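Local coordinates for DNA translocase coupling protein (Clostridium perfringens, PDB 6O1W) that probably couples ATP binding to DNA translocation as an FtsK/SpoIIIE-family coupling protein in conjugative transfer of plasmid pCW3, at residues Leu31-Glu36 with Glu44-Ser49; Thr40-Ile45 with Ile84-Ala89; Ile51-Trp56 with Ile74-Ser79. One frame throughout, in Å; residues are numbered along the deposited sequence.

How the contacts relate
This chain, a piece of a longer membrane protein, holds the FtsK/SpoIIIE-family P-loop NTPase region with its ten-stranded sheet; the contacts lie in a separate four-stranded antiparallel sheet, ordered 30-36, 43-48, 82-89, 69-76, where chemistry follows place. Contact 1 joins an outermost strand to its neighbour at the surface and mixes a salt bridge, a bridging water and a bulge with its backbone ladder. Contact 2 takes strand 43-48 to the other inner strand, mostly buried, its ladder regular. The two share E44, I45 and a glucose. Contact 3, partly buried, has no hydrogen bond between its segments: helix 53-58 packs through apolar side chains on the opposite outermost strand. F47 and I85 touch W56, linking all three.

Contact 1. Residues Leu31-Glu36 with Glu44-Ser49; sequences LKSFIE and EITFES. With BGC (beta-D-glucopyranose), chain D.
A beta hairpin with a classic bulge pairs strand 30-36 with strand 43-48, and its two faces illustrate how one hairpin can carry two chemistries. On one face, F34 and I45 run alongside one another in the same direction, F34 CE2 3.7 Å from I45 CG1, while L31 comes in at a slant and brings its CD1 to 3.5 Å from I45 CG2. Helix 7-18 packs on this layer through Y12, which also meets F47 edge-to-face. The other face, with S33, T46, E44 and I35, is mostly polar. A water there sits within hydrogen-bonding distance of S33 OG, T46 OG1, E44 O and E44 OE1, and the extended E44 chain, running beside I35, accepts a hydrogen bond at OE2 from glucose O1 at 2.8 Å. At the bulge, K32 and S33 both face T46: K32 N gives T46 O a short, nearly straight bond of 2.8 Å (166° at the hydrogen), S33 N a weak one of 3.5 Å. The displaced K32 points toward the neighbouring strand, its chain, bent at chi2, chi3 and chi4, slanting across E48. E48 OE2 has R81 as a second partner, whereas K32 NZ meets E48 OE1 at 3.3 Å, from 57° above the carboxylate plane.

Contact 2. Residues Thr40-Ile45 with Ile84-Ala89; sequences TRIDEI and IIKSMA. With BGC (beta-D-glucopyranose), chain D.
The two inner strands of the antiparallel sheet meet here, beside a glucose pocket near the start of strand 43-48. D43 with S87 and I45 with I85 form hydrogen-bonded pairs, and E44 with K86 is the non-hydrogen-bonded pair between them. All four backbone bonds are close to straight; D43 N reaches S87 O at 2.8 Å, nearly along the C=O axis, while the other three donors lie in the plane of their carbonyls. On the face of E44 and K86, the E44 CG lies alongside I84 CG2 at 3.7 Å. K86, bent at chi2, chi3 and chi4, curls back so that its CE comes 3.5 Å from glucose O1, while its NZ crosses near I42 CG2 and makes a long, weak ion pair with D319. The sugar's O6 donates to I42 O at 2.7 Å, and K318, D37 and D319 bond the same sugar. Both strands have a further neighbour, 30-36 beyond 43-48 and 69-76 beyond 82-89, so this pair forms the middle of a four-stranded sheet; the axes of 43-45 and 84-89 lie at 152°, close to antiparallel. On the opposite face D43, I45, I85 and S87 come together. S87 OG, in the crowded position between its backbone N and carbonyl carbon, faces I45 CD1 at 3.3 Å; it is buried and has no polar partner in the model. I42 CG1 lies at an angle across CG of selenomethionine M88, 3.9 Å away. R41 sends its guanidinium to D91, whereas its carbonyl turns to a water that it shares with D43: that water donates to R41 O at 2.7 Å and to D43 OD2, and accepts from A89 N at 3.0 Å.

Contact 3. Residues Ile51-Trp56 with Ile74-Ser79; sequences IPIETW and IEQGAS
The W56 indole has the backbone just before its helix, I51 O and P52 C, in the plane of the ring at its edge. Its NE1 makes a weak hydrogen bond of 3.2 Å to I51 O, bent to 120° at the hydrogen, and another weak one to S49 OG. F21 meets the indole edge-to-face, and the F47 ring packs on it with the planes about 30° apart. Across the contact, I74 CD1 comes 4.3 Å from W56 CB, beside the root of the indole. The closer apolar meeting belongs to I53, whose CG1 is anti to the backbone N (chi1 -169°). This carries CD1 past I74, the two isoleucines passing head to tail, with I53 CD1 3.7 Å from I74 CG2 and equally far from the E75 carbonyl carbon. Q76, bent at chi2, swings its amide end across the CB of I53. P52 sits at the N-cap position, and W56 N bonds P52 O at 3.2 Å within the first turn, which presents I53 and W56 together to the strand. Helix 53-58 thus packs across strands 69-76 and 82-89, touching V83, on the face where helix 7-18 also lies, consistent with a two-layer alpha/beta arrangement of helices on one face of an antiparallel sheet.

Contact 1. Residues Leu31-Glu36 with Glu44-Ser49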
loop_
_atom_site.group_PDB
_atom_site.type_symbol
_atom_site.label_atom_id
_atom_site.label_comp_id
_atom_site.label_asym_id
_atom_site.label_seq_id
_atom_site.Cartn_x
_atom_site.Cartn_y
_atom_site.Cartn_z
ATOM N N LEU A 31 -7.577 -5.274 -34.400
ATOM C CA LEU A 31 -7.138 -4.432 -33.293
ATOM C C LEU A 31 -7.842 -3.070 -33.398
ATOM O O LEU A 31 -7.656 -2.355 -34.394
ATOM C CB LEU A 31 -5.610 -4.232 -33.303
ATOM C CG LEU A 31 -5.055 -3.334 -32.178
ATOM C CD1 LEU A 31 -5.153 -4.007 -30.830
ATOM C CD2 LEU A 31 -3.627 -2.899 -32.466
ATOM N N LYS A 32 -8.665 -2.738 -32.388
ATOM C CA LYS A 32 -9.385 -1.467 -32.340
ATOM C C LYS A 32 -8.585 -0.465 -31.543
ATOM O O LYS A 32 -8.532 0.707 -31.924
ATOM C CB LYS A 32 -10.801 -1.637 -31.741
ATOM C CG LYS A 32 -11.753 -2.492 -32.594
ATOM C CD LYS A 32 -11.897 -2.035 -34.079
ATOM C CE LYS A 32 -12.722 -0.772 -34.250
ATOM N NZ LYS A 32 -14.170 -0.981 -33.966
ATOM N N SER A 33 -7.961 -0.921 -30.434
ATOM C CA SER A 33 -7.135 -0.082 -29.564
ATOM C C SER A 33 -6.280 -0.881 -28.601
ATOM O O SER A 33 -6.664 -1.960 -28.143
ATOM C CB SER A 33 -7.985 0.917 -28.775
ATOM O OG SER A 33 -8.975 0.290 -27.980
ATOM N N PHE A 34 -5.112 -0.320 -28.291
ATOM C CA PHE A 34 -4.143 -0.853 -27.351
ATOM C C PHE A 34 -3.829 0.323 -26.412
ATOM O O PHE A 34 -3.190 1.286 -26.845
ATOM C CB PHE A 34 -2.889 -1.323 -28.106
ATOM C CG PHE A 34 -1.903 -2.061 -27.232
ATOM C CD1 PHE A 34 -1.032 -1.367 -26.393
ATOM C CD2 PHE A 34 -1.862 -3.447 -27.222
ATOM C CE1 PHE A 34 -0.152 -2.049 -25.550
ATOM C CE2 PHE A 34 -0.980 -4.127 -26.382
ATOM C CZ PHE A 34 -0.110 -3.423 -25.571
ATOM N N ILE A 35 -4.336 0.275 -25.159
ATOM C CA ILE A 35 -4.150 1.317 -24.131
ATOM C C ILE A 35 -3.297 0.741 -22.998
ATOM O O ILE A 35 -3.751 -0.117 -22.260
ATOM C CB ILE A 35 -5.512 1.900 -23.602
ATOM C CG1 ILE A 35 -6.347 2.508 -24.762
ATOM C CG2 ILE A 35 -5.278 2.954 -22.483
ATOM C CD1 ILE A 35 -7.806 2.913 -24.407
ATOM N N GLU A 36 -2.054 1.195 -22.897
ATOM C CA GLU A 36 -1.089 0.779 -21.892
ATOM C C GLU A 36 -1.164 1.685 -20.652
ATOM O O GLU A 36 -1.273 2.896 -20.800
ATOM C CB GLU A 36 0.326 0.811 -22.513
ATOM C CG GLU A 36 1.453 1.185 -21.552
ATOM C CD GLU A 36 2.565 0.185 -21.288
ATOM O OE1 GLU A 36 3.743 0.551 -21.504
ATOM O OE2 GLU A 36 2.272 -0.947 -20.835
ATOM N N GLU A 44 -4.958 -2.631 -22.006
ATOM C CA GLU A 44 -6.338 -2.858 -22.404
ATOM C C GLU A 44 -6.292 -3.014 -23.929
ATOM O O GLU A 44 -5.948 -2.060 -24.649
ATOM C CB GLU A 44 -7.239 -1.689 -21.971
ATOM C CG GLU A 44 -8.717 -1.929 -22.219
ATOM C CD GLU A 44 -9.550 -0.659 -22.253
ATOM O OE1 GLU A 44 -9.445 0.098 -23.247
ATOM O OE2 GLU A 44 -10.313 -0.422 -21.289
ATOM N N ILE A 45 -6.513 -4.256 -24.402
ATOM C CA ILE A 45 -6.474 -4.566 -25.822
ATOM C C ILE A 45 -7.883 -4.848 -26.284
ATOM O O ILE A 45 -8.542 -5.745 -25.754
ATOM C CB ILE A 45 -5.492 -5.701 -26.196
ATOM C CG1 ILE A 45 -4.195 -5.664 -25.343
ATOM C CG2 ILE A 45 -5.169 -5.640 -27.687
ATOM C CD1 ILE A 45 -3.403 -7.037 -25.360
ATOM N N THR A 46 -8.353 -4.061 -27.259
ATOM C CA THR A 46 -9.705 -4.190 -27.770
ATOM C C THR A 46 -9.657 -4.756 -29.161
ATOM O O THR A 46 -8.977 -4.210 -30.029
ATOM C CB THR A 46 -10.423 -2.828 -27.698
ATOM O OG1 THR A 46 -10.293 -2.328 -26.375
ATOM C CG2 THR A 46 -11.883 -2.913 -28.077
ATOM N N PHE A 47 -10.416 -5.841 -29.381
ATOM C CA PHE A 47 -10.517 -6.516 -30.670
ATOM C C PHE A 47 -11.940 -6.569 -31.159
ATOM O O PHE A 47 -12.878 -6.761 -30.376
ATOM C CB PHE A 47 -9.964 -7.957 -30.589
ATOM C CG PHE A 47 -8.461 -8.072 -30.455
ATOM C CD1 PHE A 47 -7.624 -7.847 -31.552
ATOM C CD2 PHE A 47 -7.886 -8.472 -29.261
ATOM C CE1 PHE A 47 -6.243 -7.993 -31.439
ATOM C CE2 PHE A 47 -6.502 -8.627 -29.150
ATOM C CZ PHE A 47 -5.690 -8.365 -30.231
ATOM N N GLU A 48 -12.087 -6.477 -32.478
ATOM C CA GLU A 48 -13.354 -6.645 -33.137
ATOM C C GLU A 48 -13.303 -7.905 -33.990
ATOM O O GLU A 48 -12.390 -8.065 -34.813
ATOM C CB GLU A 48 -13.723 -5.437 -33.982
ATOM C CG GLU A 48 -15.183 -5.494 -34.398
ATOM C CD GLU A 48 -15.612 -4.487 -35.443
ATOM O OE1 GLU A 48 -14.792 -3.615 -35.814
ATOM O OE2 GLU A 48 -16.776 -4.574 -35.895
ATOM N N SER A 49 -14.298 -8.792 -33.805
ATOM C CA SER A 49 -14.417 -10.060 -34.557
ATOM C C SER A 49 -15.799 -10.701 -34.369
ATOM O O SER A 49 -16.554 -10.295 -33.496
ATOM C CB SER A 49 -13.345 -11.063 -34.100
ATOM O OG SER A 49 -13.659 -11.542 -32.809
HETATM C C2 BGC D . -8.644 0.841 -16.970
HETATM C C3 BGC D . -7.679 1.984 -16.661
HETATM C C4 BGC D . -6.298 1.702 -17.243
HETATM C C5 BGC D . -6.408 1.339 -18.723
HETATM C C6 BGC D . -5.098 0.898 -19.334
HETATM C C1 BGC D . -8.641 0.517 -18.459
HETATM O O1 BGC D . -9.429 -0.605 -18.666
HETATM O O2 BGC D . -9.973 1.171 -16.584
HETATM O O3 BGC D . -7.571 2.150 -15.249
HETATM O O4 BGC D . -5.427 2.819 -17.067
HETATM O O5 BGC D . -7.312 0.237 -18.884
HETATM O O6 BGC D . -4.666 -0.348 -18.797
HETATM O O HOH W 1 -8.307 -0.717 -25.566
#

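Contact 2. Residues Thr40-Ile45 with Ile84-Ala89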
loop_
_atom_site.group_PDB
_atom_site.type_symbol
_atom_site.label_atom_id
_atom_site.label_comp_id
_atom_site.label_asym_id
_atom_site.label_seq_id
_atom_site.Cartn_x
_atom_site.Cartn_y
_atom_site.Cartn_z
ATOM N N THR A 40 1.248 0.894 -13.885
ATOM C CA THR A 40 0.875 -0.482 -13.512
ATOM C C THR A 40 1.361 -1.534 -14.489
ATOM O O THR A 40 1.434 -2.703 -14.122
ATOM C CB THR A 40 -0.635 -0.629 -13.294
ATOM O OG1 THR A 40 -1.301 -0.554 -14.561
ATOM C CG2 THR A 40 -1.208 0.423 -12.336
ATOM N N ARG A 41 1.632 -1.138 -15.746
ATOM C CA ARG A 41 2.057 -2.004 -16.857
ATOM C C ARG A 41 0.933 -2.997 -17.250
ATOM O O ARG A 41 1.189 -4.084 -17.772
ATOM C CB ARG A 41 3.417 -2.685 -16.593
ATOM C CG ARG A 41 4.567 -1.682 -16.473
ATOM C CD ARG A 41 5.520 -1.743 -17.653
ATOM N NE ARG A 41 6.896 -1.979 -17.205
ATOM C CZ ARG A 41 7.713 -2.905 -17.706
ATOM N NH1 ARG A 41 7.314 -3.683 -18.707
ATOM N NH2 ARG A 41 8.939 -3.048 -17.219
ATOM N N ILE A 42 -0.318 -2.586 -17.019
ATOM C CA ILE A 42 -1.503 -3.368 -17.380
ATOM C C ILE A 42 -2.043 -2.682 -18.637
ATOM O O ILE A 42 -2.218 -1.456 -18.626
ATOM C CB ILE A 42 -2.580 -3.406 -16.255
ATOM C CG1 ILE A 42 -2.035 -4.056 -14.969
ATOM C CG2 ILE A 42 -3.858 -4.134 -16.741
ATOM C CD1 ILE A 42 -2.892 -3.699 -13.666
ATOM N N ASP A 43 -2.298 -3.481 -19.693
ATOM C CA ASP A 43 -2.796 -3.063 -21.001
ATOM C C ASP A 43 -4.259 -3.417 -21.202
ATOM O O ASP A 43 -4.728 -4.409 -20.674
ATOM C CB ASP A 43 -1.969 -3.737 -22.130
ATOM C CG ASP A 43 -0.459 -3.549 -22.016
ATOM O OD1 ASP A 43 0.005 -2.396 -22.095
ATOM O OD2 ASP A 43 0.254 -4.556 -21.849
ATOM N N GLU A 44 -4.958 -2.631 -22.006
ATOM C CA GLU A 44 -6.338 -2.858 -22.404
ATOM C C GLU A 44 -6.292 -3.014 -23.929
ATOM O O GLU A 44 -5.948 -2.060 -24.649
ATOM C CB GLU A 44 -7.239 -1.689 -21.971
ATOM C CG GLU A 44 -8.717 -1.929 -22.219
ATOM C CD GLU A 44 -9.550 -0.659 -22.253
ATOM O OE1 GLU A 44 -9.445 0.098 -23.247
ATOM O OE2 GLU A 44 -10.313 -0.422 -21.289
ATOM N N ILE A 45 -6.513 -4.256 -24.402
ATOM C CA ILE A 45 -6.474 -4.566 -25.822
ATOM C C ILE A 45 -7.883 -4.848 -26.284
ATOM O O ILE A 45 -8.542 -5.745 -25.754
ATOM C CB ILE A 45 -5.492 -5.701 -26.196
ATOM C CG1 ILE A 45 -4.195 -5.664 -25.343
ATOM C CG2 ILE A 45 -5.169 -5.640 -27.687
ATOM C CD1 ILE A 45 -3.403 -7.037 -25.360
ATOM N N ILE A 84 -12.569 -7.225 -24.964
ATOM C CA ILE A 84 -11.634 -6.366 -24.250
ATOM C C ILE A 84 -10.808 -7.282 -23.377
ATOM O O ILE A 84 -11.371 -8.003 -22.546
ATOM C CB ILE A 84 -12.388 -5.305 -23.394
ATOM C CG1 ILE A 84 -13.291 -4.398 -24.280
ATOM C CG2 ILE A 84 -11.393 -4.500 -22.521
ATOM C CD1 ILE A 84 -14.269 -3.467 -23.554
ATOM N N ILE A 85 -9.487 -7.263 -23.576
ATOM C CA ILE A 85 -8.558 -8.100 -22.827
ATOM C C ILE A 85 -7.754 -7.188 -21.911
ATOM O O ILE A 85 -7.238 -6.160 -22.373
ATOM C CB ILE A 85 -7.620 -8.872 -23.797
ATOM C CG1 ILE A 85 -8.412 -9.696 -24.844
ATOM C CG2 ILE A 85 -6.592 -9.760 -23.031
ATOM C CD1 ILE A 85 -7.569 -10.237 -25.987
ATOM N N LYS A 86 -7.664 -7.559 -20.612
ATOM C CA LYS A 86 -6.813 -6.889 -19.650
ATOM C C LYS A 86 -5.614 -7.810 -19.520
ATOM O O LYS A 86 -5.776 -9.008 -19.283
ATOM C CB LYS A 86 -7.546 -6.666 -18.302
ATOM C CG LYS A 86 -8.772 -5.714 -18.358
ATOM C CD LYS A 86 -8.549 -4.330 -19.051
ATOM C CE LYS A 86 -7.408 -3.488 -18.502
ATOM N NZ LYS A 86 -7.540 -3.243 -17.053
ATOM N N SER A 87 -4.425 -7.306 -19.822
ATOM C CA SER A 87 -3.225 -8.158 -19.802
ATOM C C SER A 87 -1.971 -7.435 -19.370
ATOM O O SER A 87 -1.972 -6.216 -19.288
ATOM C CB SER A 87 -2.984 -8.784 -21.177
ATOM O OG SER A 87 -2.808 -7.791 -22.175
HETATM N N MSE A 88 -0.889 -8.191 -19.174
HETATM C CA MSE A 88 0.445 -7.695 -18.853
HETATM C C MSE A 88 1.412 -8.423 -19.761
HETATM O O MSE A 88 1.302 -9.640 -19.904
HETATM C CB MSE A 88 0.804 -7.985 -17.380
HETATM C CG MSE A 88 0.108 -7.046 -16.404
HETATM SE SE MSE A 88 0.501 -7.469 -14.537
HETATM C CE MSE A 88 2.438 -7.123 -14.528
ATOM N N ALA A 89 2.340 -7.688 -20.394
ATOM C CA ALA A 89 3.353 -8.250 -21.295
ATOM C C ALA A 89 4.245 -9.216 -20.513
ATOM O O ALA A 89 4.514 -8.959 -19.338
ATOM C CB ALA A 89 4.208 -7.121 -21.865
HETATM C C2 BGC D . -8.644 0.841 -16.970
HETATM C C3 BGC D . -7.679 1.984 -16.661
HETATM C C4 BGC D . -6.298 1.702 -17.243
HETATM C C5 BGC D . -6.408 1.339 -18.723
HETATM C C6 BGC D . -5.098 0.898 -19.334
HETATM C C1 BGC D . -8.641 0.517 -18.459
HETATM O O1 BGC D . -9.429 -0.605 -18.666
HETATM O O2 BGC D . -9.973 1.171 -16.584
HETATM O O3 BGC D . -7.571 2.150 -15.249
HETATM O O4 BGC D . -5.427 2.819 -17.067
HETATM O O5 BGC D . -7.312 0.237 -18.884
HETATM O O6 BGC D . -4.666 -0.348 -18.797
HETATM O O HOH W 2 2.378 -4.736 -20.096
#

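Contact 3. Residues Ile51-Trp56 with Ile74-Ser79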
loop_
_atom_site.group_PDB
_atom_site.type_symbol
_atom_site.label_atom_id
_atom_site.label_comp_id
_atom_site.label_asym_id
_atom_site.label_seq_id
_atom_site.Cartn_x
_atom_site.Cartn_y
_atom_site.Cartn_z
ATOM N N ILE A 51 -15.955 -13.886 -33.450
ATOM C CA ILE A 51 -15.673 -15.059 -32.614
ATOM C C ILE A 51 -16.325 -14.870 -31.240
ATOM O O ILE A 51 -16.052 -13.867 -30.571
ATOM C CB ILE A 51 -14.154 -15.387 -32.537
ATOM C CG1 ILE A 51 -13.548 -15.549 -33.950
ATOM C CG2 ILE A 51 -13.904 -16.632 -31.684
ATOM C CD1 ILE A 51 -12.071 -15.369 -34.032
ATOM N N PRO A 52 -17.184 -15.825 -30.800
ATOM C CA PRO A 52 -17.843 -15.664 -29.490
ATOM C C PRO A 52 -16.861 -15.603 -28.307
ATOM O O PRO A 52 -15.768 -16.188 -28.361
ATOM C CB PRO A 52 -18.812 -16.863 -29.411
ATOM C CG PRO A 52 -18.389 -17.820 -30.479
ATOM C CD PRO A 52 -17.611 -17.065 -31.497
ATOM N N ILE A 53 -17.231 -14.852 -27.265
ATOM C CA ILE A 53 -16.436 -14.649 -26.052
ATOM C C ILE A 53 -15.978 -15.983 -25.401
ATOM O O ILE A 53 -14.854 -16.064 -24.922
ATOM C CB ILE A 53 -17.179 -13.718 -25.041
ATOM C CG1 ILE A 53 -16.281 -13.260 -23.884
ATOM C CG2 ILE A 53 -18.467 -14.366 -24.500
ATOM C CD1 ILE A 53 -15.345 -12.222 -24.165
ATOM N N GLU A 54 -16.851 -17.014 -25.412
ATOM C CA GLU A 54 -16.575 -18.336 -24.850
ATOM C C GLU A 54 -15.468 -19.045 -25.638
ATOM O O GLU A 54 -14.655 -19.741 -25.030
ATOM C CB GLU A 54 -17.847 -19.198 -24.670
ATOM C CG GLU A 54 -18.966 -18.941 -25.672
ATOM C CD GLU A 54 -19.853 -17.740 -25.399
ATOM O OE1 GLU A 54 -20.483 -17.683 -24.318
ATOM O OE2 GLU A 54 -19.920 -16.851 -26.277
ATOM N N THR A 55 -15.379 -18.788 -26.956
ATOM C CA THR A 55 -14.277 -19.306 -27.768
ATOM C C THR A 55 -12.945 -18.563 -27.416
ATOM O O THR A 55 -11.942 -19.230 -27.179
ATOM C CB THR A 55 -14.631 -19.319 -29.241
ATOM O OG1 THR A 55 -15.769 -20.166 -29.392
ATOM C CG2 THR A 55 -13.478 -19.862 -30.113
ATOM N N TRP A 56 -12.971 -17.208 -27.269
ATOM C CA TRP A 56 -11.794 -16.443 -26.834
ATOM C C TRP A 56 -11.322 -16.999 -25.484
ATOM O O TRP A 56 -10.114 -17.130 -25.264
ATOM C CB TRP A 56 -12.122 -14.935 -26.642
ATOM C CG TRP A 56 -12.203 -14.134 -27.914
ATOM C CD1 TRP A 56 -13.281 -14.007 -28.738
ATOM C CD2 TRP A 56 -11.167 -13.310 -28.477
ATOM N NE1 TRP A 56 -12.994 -13.134 -29.768
ATOM C CE2 TRP A 56 -11.697 -12.712 -29.648
ATOM C CE3 TRP A 56 -9.818 -13.073 -28.144
ATOM C CZ2 TRP A 56 -10.945 -11.851 -30.457
ATOM C CZ3 TRP A 56 -9.064 -12.242 -28.958
ATOM C CH2 TRP A 56 -9.626 -11.640 -30.103
ATOM N N ILE A 74 -10.845 -11.372 -19.876
ATOM C CA ILE A 74 -11.421 -11.122 -21.196
ATOM C C ILE A 74 -12.881 -10.800 -20.939
ATOM O O ILE A 74 -13.549 -11.548 -20.229
ATOM C CB ILE A 74 -11.220 -12.239 -22.259
ATOM C CG1 ILE A 74 -9.733 -12.639 -22.374
ATOM C CG2 ILE A 74 -11.752 -11.777 -23.621
ATOM C CD1 ILE A 74 -9.288 -13.446 -23.717
ATOM N N GLU A 75 -13.358 -9.665 -21.442
ATOM C CA GLU A 75 -14.768 -9.269 -21.304
ATOM C C GLU A 75 -15.376 -8.844 -22.634
ATOM O O GLU A 75 -14.671 -8.330 -23.504
ATOM C CB GLU A 75 -14.959 -8.181 -20.221
ATOM C CG GLU A 75 -14.431 -6.797 -20.574
ATOM C CD GLU A 75 -14.604 -5.720 -19.515
ATOM O OE1 GLU A 75 -13.620 -5.430 -18.794
ATOM O OE2 GLU A 75 -15.717 -5.152 -19.421
ATOM N N GLN A 76 -16.692 -9.033 -22.780
ATOM C CA GLN A 76 -17.431 -8.580 -23.947
ATOM C C GLN A 76 -17.583 -7.057 -23.803
ATOM O O GLN A 76 -17.819 -6.570 -22.697
ATOM C CB GLN A 76 -18.815 -9.256 -24.004
ATOM C CG GLN A 76 -19.483 -9.184 -25.384
ATOM C CD GLN A 76 -19.057 -10.313 -26.289
ATOM O OE1 GLN A 76 -18.169 -10.172 -27.140
ATOM N NE2 GLN A 76 -19.687 -11.461 -26.138
ATOM N N GLY A 77 -17.385 -6.327 -24.895
ATOM C CA GLY A 77 -17.521 -4.874 -24.925
ATOM C C GLY A 77 -18.955 -4.459 -25.204
ATOM O O GLY A 77 -19.888 -5.180 -24.823
ATOM N N ALA A 78 -19.143 -3.301 -25.900
ATOM C CA ALA A 78 -20.471 -2.763 -26.252
ATOM C C ALA A 78 -21.349 -3.798 -26.950
ATOM O O ALA A 78 -22.485 -4.014 -26.522
ATOM C CB ALA A 78 -20.332 -1.531 -27.133
ATOM N N SER A 79 -20.806 -4.468 -27.988
ATOM C CA SER A 79 -21.528 -5.489 -28.752
ATOM C C SER A 79 -20.917 -6.875 -28.577
ATOM O O SER A 79 -19.887 -7.026 -27.915
ATOM C CB SER A 79 -21.545 -5.126 -30.235
ATOM O OG SER A 79 -20.346 -5.508 -30.888
#